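Local coordinates for protein putative glucoamylase (Bacteroides caccae ATCC 43185, PDB 4QT9) that probably hydrolyses glucosidic bonds of glucan-like carbohydrates, as a putative glucoamylase with an alpha/alpha toroid fold, at residues K243-E248 / C299-K304. Numbering follows the deposited sequence.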
loop_
_atom_site.group_PDB
_atom_site.type_symbol
_atom_site.label_atom_id
_atom_site.label_comp_id
_atom_site.label_asym_id
_atom_site.label_seq_id
_atom_site.Cartn_x
_atom_site.Cartn_y
_atom_site.Cartn_z
ATOM N N LYS A 243 -0.203 15.832 20.725
ATOM C CA LYS A 243 -1.510 16.199 20.203
ATOM C C LYS A 243 -1.377 16.933 18.885
ATOM O O LYS A 243 -0.457 17.736 18.697
ATOM C CB LYS A 243 -2.265 17.064 21.216
ATOM C CG LYS A 243 -2.594 16.341 22.525
ATOM C CD LYS A 243 -4.005 15.755 22.548
ATOM C CE LYS A 243 -5.071 16.739 22.970
ATOM N NZ LYS A 243 -5.036 17.035 24.424
ATOM N N VAL A 244 -2.267 16.607 17.946
ATOM C CA VAL A 244 -2.359 17.221 16.621
ATOM C C VAL A 244 -3.845 17.437 16.387
ATOM O O VAL A 244 -4.610 16.484 16.526
ATOM C CB VAL A 244 -1.698 16.411 15.458
ATOM C CG1 VAL A 244 -1.702 17.233 14.160
ATOM C CG2 VAL A 244 -0.281 15.959 15.792
ATOM N N GLU A 245 -4.271 18.689 16.100
ATOM C CA GLU A 245 -5.678 19.059 15.854
ATOM C C GLU A 245 -6.572 18.648 17.063
ATOM O O GLU A 245 -7.725 18.261 16.878
ATOM C CB GLU A 245 -6.197 18.423 14.526
ATOM C CG GLU A 245 -5.504 18.845 13.228
ATOM C CD GLU A 245 -5.602 20.307 12.826
ATOM O OE1 GLU A 245 -6.723 20.872 12.868
ATOM O OE2 GLU A 245 -4.553 20.889 12.460
ATOM N N GLY A 246 -6.001 18.699 18.272
ATOM C CA GLY A 246 -6.662 18.330 19.525
ATOM C C GLY A 246 -6.829 16.836 19.720
ATOM O O GLY A 246 -7.516 16.412 20.649
ATOM N N ILE A 247 -6.173 16.011 18.856
ATOM C CA ILE A 247 -6.265 14.547 18.871
ATOM C C ILE A 247 -4.929 13.969 19.299
ATOM O O ILE A 247 -3.878 14.421 18.857
ATOM C CB ILE A 247 -6.751 13.997 17.492
ATOM C CG1 ILE A 247 -8.155 14.541 17.158
ATOM C CG2 ILE A 247 -6.749 12.443 17.452
ATOM C CD1 ILE A 247 -8.461 14.725 15.734
ATOM N N GLU A 248 -4.981 12.976 20.174
ATOM C CA GLU A 248 -3.799 12.343 20.732
ATOM C C GLU A 248 -3.219 11.272 19.797
ATOM O O GLU A 248 -3.905 10.317 19.418
ATOM C CB GLU A 248 -4.159 11.758 22.118
ATOM C CG GLU A 248 -3.062 10.966 22.808
ATOM C CD GLU A 248 -1.923 11.779 23.388
ATOM O OE1 GLU A 248 -2.167 12.570 24.329
ATOM O OE2 GLU A 248 -0.774 11.593 22.924
ATOM N N CYS A 299 -8.749 19.143 7.473
ATOM C CA CYS A 299 -9.532 19.503 6.286
ATOM C C CYS A 299 -10.791 20.251 6.678
ATOM O O CYS A 299 -11.154 21.204 5.978
ATOM C CB CYS A 299 -9.864 18.280 5.446
ATOM S SG CYS A 299 -8.416 17.421 4.773
ATOM N N ILE A 300 -11.451 19.857 7.808
ATOM C CA ILE A 300 -12.659 20.562 8.291
ATOM C C ILE A 300 -12.240 21.972 8.723
ATOM O O ILE A 300 -12.916 22.932 8.384
ATOM C CB ILE A 300 -13.397 19.767 9.420
ATOM C CG1 ILE A 300 -14.066 18.497 8.820
ATOM C CG2 ILE A 300 -14.436 20.654 10.178
ATOM C CD1 ILE A 300 -14.509 17.497 9.789
ATOM N N ARG A 301 -11.083 22.098 9.397
ATOM C CA ARG A 301 -10.594 23.407 9.827
ATOM C C ARG A 301 -10.273 24.266 8.613
ATOM O O ARG A 301 -10.662 25.426 8.608
ATOM C CB ARG A 301 -9.394 23.287 10.768
ATOM C CG ARG A 301 -9.019 24.625 11.406
ATOM C CD ARG A 301 -8.109 24.394 12.581
ATOM N NE ARG A 301 -6.923 23.600 12.245
ATOM C CZ ARG A 301 -5.770 24.118 11.840
ATOM N NH1 ARG A 301 -5.651 25.426 11.652
ATOM N NH2 ARG A 301 -4.730 23.333 11.615
ATOM N N ASN A 302 -9.630 23.683 7.568
ATOM C CA ASN A 302 -9.334 24.346 6.284
ATOM C C ASN A 302 -8.757 25.764 6.500
ATOM O O ASN A 302 -9.392 26.745 6.099
ATOM C CB ASN A 302 -10.608 24.392 5.426
ATOM C CG ASN A 302 -10.403 24.861 4.009
ATOM O OD1 ASN A 302 -9.299 24.812 3.464
ATOM N ND2 ASN A 302 -11.454 25.411 3.409
ATOM N N PRO A 303 -7.576 25.888 7.159
ATOM C CA PRO A 303 -7.050 27.241 7.470
ATOM C C PRO A 303 -6.571 28.018 6.246
ATOM O O PRO A 303 -6.403 29.237 6.341
ATOM C CB PRO A 303 -5.892 26.967 8.419
ATOM C CG PRO A 303 -5.418 25.526 8.030
ATOM C CD PRO A 303 -6.693 24.817 7.686
ATOM N N LYS A 304 -6.342 27.325 5.113
ATOM C CA LYS A 304 -5.892 27.964 3.874
ATOM C C LYS A 304 -7.072 28.343 2.956
ATOM O O LYS A 304 -6.862 28.929 1.892
ATOM C CB LYS A 304 -4.882 27.085 3.147
ATOM C CG LYS A 304 -3.542 26.986 3.889
ATOM C CD LYS A 304 -2.550 26.080 3.171
ATOM C CE LYS A 304 -1.635 26.860 2.271
ATOM N NZ LYS A 304 -0.807 25.958 1.439
#
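Glu245 holds its CG anti to the carbonyl carbon, beside the backbone N (chi1 -62°), and bends at chi2, while Arg301, with CG anti to the backbone N, runs out extended to CD and bends at chi3 (54°); these bends bring the carboxylate to the NE/NH2 edge of the guanidinium. The arginine grips side-on: NE donates to Glu245 OE1 at 2.8 Å, and NH2 of Arg301 reaches Glu245 OE2 at 2.6 Å. Both oxygens use their syn lone pairs, the flat groups lie within 11° of a common plane, and the two bonds restrain both from turning. Pro303 CD rests against one guanidinium face, offset toward its rim. Glutamate is long enough to bridge backbones whose CA atoms, in Glu245 and Arg301, stand 8.9 Å apart; a glutamine here, with an NH2 replacing one oxygen, would probably leave one Arg301 N-H without its acceptor and the arginine charge without its mate. Glu245 and Gly246 both have positive phi, which glycine adopts readily and glutamate less so. Val244 and Ile247 rest on Val294, and Glu245 on Tyr298, of helix 284-301. This bidentate surface salt bridge joins the type I' turn of hairpin 239-251 to that helix's C-terminal end in the alpha/alpha toroid.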